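Local coordinates for MutT/nudix family protein (Shewanella oneidensis, PDB 3GZ8) that probably regulates transcription of NAD metabolism genes in response to ADP-ribose, which is bound here by its NUDIX domain, at residues Lys38-Gln43 / Ser126-Trp131. Sequence-based numbering, arbitrary orientation.
Sequences KVLLVQ and SDVKWW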
ATOM      1  N   LYS A  38       8.896   6.194 -23.816  1.00 31.27           N
ATOM      2  CA  LYS A  38       7.564   6.725 -23.610  1.00 30.16           C
ATOM      3  C   LYS A  38       6.867   6.129 -22.378  1.00 29.52           C
ATOM      4  O   LYS A  38       7.176   5.007 -21.945  1.00 28.87           O
ATOM      5  CB  LYS A  38       6.721   6.546 -24.862  1.00 30.32           C
ATOM      6  CG  LYS A  38       7.317   7.186 -26.091  1.00 31.45           C
ATOM      7  CD  LYS A  38       6.538   6.882 -27.349  1.00 32.11           C
ATOM      8  CE  LYS A  38       7.108   7.653 -28.540  1.00 33.43           C
ATOM      9  NZ  LYS A  38       6.184   7.607 -29.697  1.00 33.94           N
ATOM     10  N   VAL A  39       5.952   6.917 -21.815  1.00 28.07           N
ATOM     11  CA  VAL A  39       5.160   6.506 -20.673  1.00 26.77           C
ATOM     12  C   VAL A  39       3.689   6.626 -21.066  1.00 26.30           C
ATOM     13  O   VAL A  39       3.321   7.557 -21.798  1.00 24.64           O
ATOM     14  CB  VAL A  39       5.492   7.342 -19.390  1.00 26.69           C
ATOM     15  CG1 VAL A  39       5.034   8.759 -19.536  1.00 26.88           C
ATOM     16  CG2 VAL A  39       4.863   6.714 -18.129  1.00 26.80           C
ATOM     17  N   LEU A  40       2.885   5.669 -20.586  1.00 25.55           N
ATOM     18  CA  LEU A  40       1.450   5.559 -20.891  1.00 25.91           C
ATOM     19  C   LEU A  40       0.628   6.435 -19.958  1.00 25.66           C
ATOM     20  O   LEU A  40       0.667   6.253 -18.740  1.00 25.75           O
ATOM     21  CB  LEU A  40       0.972   4.107 -20.711  1.00 25.80           C
ATOM     22  CG  LEU A  40      -0.441   3.738 -21.134  1.00 24.74           C
ATOM     23  CD1 LEU A  40      -0.641   3.892 -22.661  1.00 23.61           C
ATOM     24  CD2 LEU A  40      -0.694   2.300 -20.703  1.00 24.97           C
ATOM     25  N   LEU A  41      -0.102   7.377 -20.540  1.00 24.85           N
ATOM     26  CA  LEU A  41      -0.941   8.286 -19.782  1.00 25.05           C
ATOM     27  C   LEU A  41      -2.357   8.253 -20.359  1.00 25.33           C
ATOM     28  O   LEU A  41      -2.546   8.009 -21.559  1.00 24.37           O
ATOM     29  CB  LEU A  41      -0.381   9.727 -19.823  1.00 24.59           C
ATOM     30  CG  LEU A  41       1.018  10.034 -19.257  1.00 23.87           C
ATOM     31  CD1 LEU A  41       1.288  11.550 -19.258  1.00 22.55           C
ATOM     32  CD2 LEU A  41       1.225   9.466 -17.837  1.00 21.96           C
ATOM     33  N   VAL A  42      -3.332   8.480 -19.485  1.00 25.57           N
ATOM     34  CA  VAL A  42      -4.729   8.562 -19.874  1.00 25.97           C
ATOM     35  C   VAL A  42      -5.234   9.979 -19.625  1.00 27.16           C
ATOM     36  O   VAL A  42      -4.714  10.702 -18.748  1.00 27.49           O
ATOM     37  CB  VAL A  42      -5.628   7.560 -19.093  1.00 26.24           C
ATOM     38  CG1 VAL A  42      -5.286   6.106 -19.478  1.00 25.69           C
ATOM     39  CG2 VAL A  42      -5.550   7.780 -17.557  1.00 23.70           C
ATOM     40  N   GLN A  43      -6.241  10.395 -20.390  1.00 27.73           N
ATOM     41  CA  GLN A  43      -6.823  11.683 -20.113  1.00 28.29           C
ATOM     42  C   GLN A  43      -8.075  11.498 -19.270  1.00 28.14           C
ATOM     43  O   GLN A  43      -8.950  10.759 -19.658  1.00 28.80           O
ATOM     44  CB  GLN A  43      -7.074  12.470 -21.404  1.00 28.41           C
ATOM     45  CG  GLN A  43      -7.565  13.877 -21.115  1.00 28.46           C
ATOM     46  CD  GLN A  43      -7.670  14.754 -22.356  1.00 30.80           C
ATOM     47  OE1 GLN A  43      -7.444  15.958 -22.265  1.00 31.12           O
ATOM     48  NE2 GLN A  43      -8.012  14.163 -23.515  1.00 28.65           N
ATOM     49  N   SER A 126     -10.975   9.802 -21.410  1.00 31.48           N
ATOM     50  CA  SER A 126     -11.397  10.193 -22.759  1.00 31.94           C
ATOM     51  C   SER A 126     -10.308  10.046 -23.830  1.00 32.33           C
ATOM     52  O   SER A 126     -10.582  10.160 -25.042  1.00 32.76           O
ATOM     53  CB  SER A 126     -11.918  11.617 -22.745  1.00 31.89           C
ATOM     54  OG  SER A 126     -10.867  12.477 -22.360  1.00 33.61           O
ATOM     55  N   ASP A 127      -9.079   9.800 -23.390  1.00 31.60           N
ATOM     56  CA  ASP A 127      -7.974   9.596 -24.309  1.00 31.35           C
ATOM     57  C   ASP A 127      -6.888   8.789 -23.580  1.00 31.05           C
ATOM     58  O   ASP A 127      -6.874   8.711 -22.342  1.00 30.38           O
ATOM     59  CB  ASP A 127      -7.406  10.949 -24.792  1.00 30.99           C
ATOM     60  CG  ASP A 127      -6.974  10.940 -26.272  1.00 33.53           C
ATOM     61  OD1 ASP A 127      -6.813   9.846 -26.890  1.00 32.77           O
ATOM     62  OD2 ASP A 127      -6.793  12.062 -26.821  1.00 35.48           O
ATOM     63  N   VAL A 128      -5.988   8.204 -24.372  1.00 30.18           N
ATOM     64  CA  VAL A 128      -4.859   7.458 -23.868  1.00 29.84           C
ATOM     65  C   VAL A 128      -3.757   7.605 -24.908  1.00 30.18           C
ATOM     66  O   VAL A 128      -4.028   7.597 -26.114  1.00 29.96           O
ATOM     67  CB  VAL A 128      -5.219   5.964 -23.599  1.00 29.95           C
ATOM     68  CG1 VAL A 128      -5.798   5.278 -24.855  1.00 29.88           C
ATOM     69  CG2 VAL A 128      -4.026   5.194 -23.066  1.00 29.17           C
ATOM     70  N   LYS A 129      -2.522   7.777 -24.445  1.00 30.14           N
ATOM     71  CA  LYS A 129      -1.400   7.917 -25.352  1.00 30.48           C
ATOM     72  C   LYS A 129      -0.081   7.589 -24.674  1.00 29.45           C
ATOM     73  O   LYS A 129       0.101   7.903 -23.524  1.00 29.17           O
ATOM     74  CB  LYS A 129      -1.357   9.361 -25.919  1.00 31.23           C
ATOM     75  CG  LYS A 129      -0.131   9.656 -26.784  1.00 32.97           C
ATOM     76  CD  LYS A 129      -0.390  10.758 -27.791  1.00 39.18           C
ATOM     77  CE  LYS A 129       0.173  12.099 -27.316  1.00 41.06           C
ATOM     78  NZ  LYS A 129       1.527  12.449 -27.881  1.00 43.52           N
ATOM     79  N   TRP A 130       0.840   6.986 -25.413  1.00 29.30           N
ATOM     80  CA  TRP A 130       2.232   6.923 -24.996  1.00 29.59           C
ATOM     81  C   TRP A 130       2.895   8.253 -25.322  1.00 30.17           C
ATOM     82  O   TRP A 130       3.060   8.588 -26.488  1.00 30.59           O
ATOM     83  CB  TRP A 130       2.975   5.832 -25.723  1.00 28.75           C
ATOM     84  CG  TRP A 130       2.439   4.480 -25.519  1.00 29.39           C
ATOM     85  CD1 TRP A 130       1.517   3.828 -26.297  1.00 31.13           C
ATOM     86  CD2 TRP A 130       2.841   3.550 -24.513  1.00 29.19           C
ATOM     87  NE1 TRP A 130       1.314   2.547 -25.825  1.00 28.75           N
ATOM     88  CE2 TRP A 130       2.124   2.350 -24.737  1.00 28.52           C
ATOM     89  CE3 TRP A 130       3.740   3.612 -23.441  1.00 27.36           C
ATOM     90  CZ2 TRP A 130       2.263   1.237 -23.914  1.00 27.76           C
ATOM     91  CZ3 TRP A 130       3.890   2.498 -22.639  1.00 28.29           C
ATOM     92  CH2 TRP A 130       3.153   1.327 -22.874  1.00 27.35           C
ATOM     93  N   TRP A 131       3.233   9.002 -24.275  1.00 30.51           N
ATOM     94  CA  TRP A 131       3.935  10.266 -24.353  1.00 30.68           C
ATOM     95  C   TRP A 131       5.433  10.080 -24.156  1.00 30.88           C
ATOM     96  O   TRP A 131       5.852   9.377 -23.237  1.00 31.17           O
ATOM     97  CB  TRP A 131       3.425  11.192 -23.248  1.00 30.67           C
ATOM     98  CG  TRP A 131       2.023  11.722 -23.460  1.00 31.87           C
ATOM     99  CD1 TRP A 131       0.857  11.163 -23.016  1.00 32.59           C
ATOM    100  CD2 TRP A 131       1.649  12.920 -24.166  1.00 31.54           C
ATOM    101  NE1 TRP A 131      -0.218  11.933 -23.404  1.00 32.47           N
ATOM    102  CE2 TRP A 131       0.238  13.018 -24.105  1.00 32.30           C
ATOM    103  CE3 TRP A 131       2.370  13.921 -24.839  1.00 32.03           C
ATOM    104  CZ2 TRP A 131      -0.473  14.088 -24.682  1.00 33.30           C
ATOM    105  CZ3 TRP A 131       1.665  14.985 -25.426  1.00 33.92           C
ATOM    106  CH2 TRP A 131       0.256  15.061 -25.335  1.00 33.84           C
TER
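Val39 and Trp131 exchange two backbone hydrogen bonds, and Leu41 and Lys129 do the same. The bond from Leu41 N to Lys129 O is 3.0 Å long. Lys129 N returns a bond of 2.9 Å to Leu41 O. Farther along, Gln43 N bonds to Asp127 O at 2.7 Å. Ser126 N then bonds to Gln43 O. Carbonyl oxygens also receive CA-H...O contacts, as from Val128 CA to Leu41 O. This ladder joins two antiparallel strands, 36-44 and 125-132, of the mixed sheet of the NUDIX fold. Strand 36-44 pairs on its other edge with strands 22-33 and 53-59.

Apolar contacts lie on both faces. On one, Leu40 CD1 sits over the Trp130 five-membered ring, 3.9 Å from its centroid, in a CH-pi contact. With CG anti to the backbone N (chi1 -173°), the Leu40 side chain places CD1 between this ring and Val128 CG2, which it meets at 3.6 Å. Helix 68-80 packs on this face through Thr80. Trp130 NE1 is hydrogen-bonded to Gln116 O. On the other face, Leu41 CB touches Trp131 CD1 at 3.7 Å, and Trp53 meets the Trp131 ring edge-to-face.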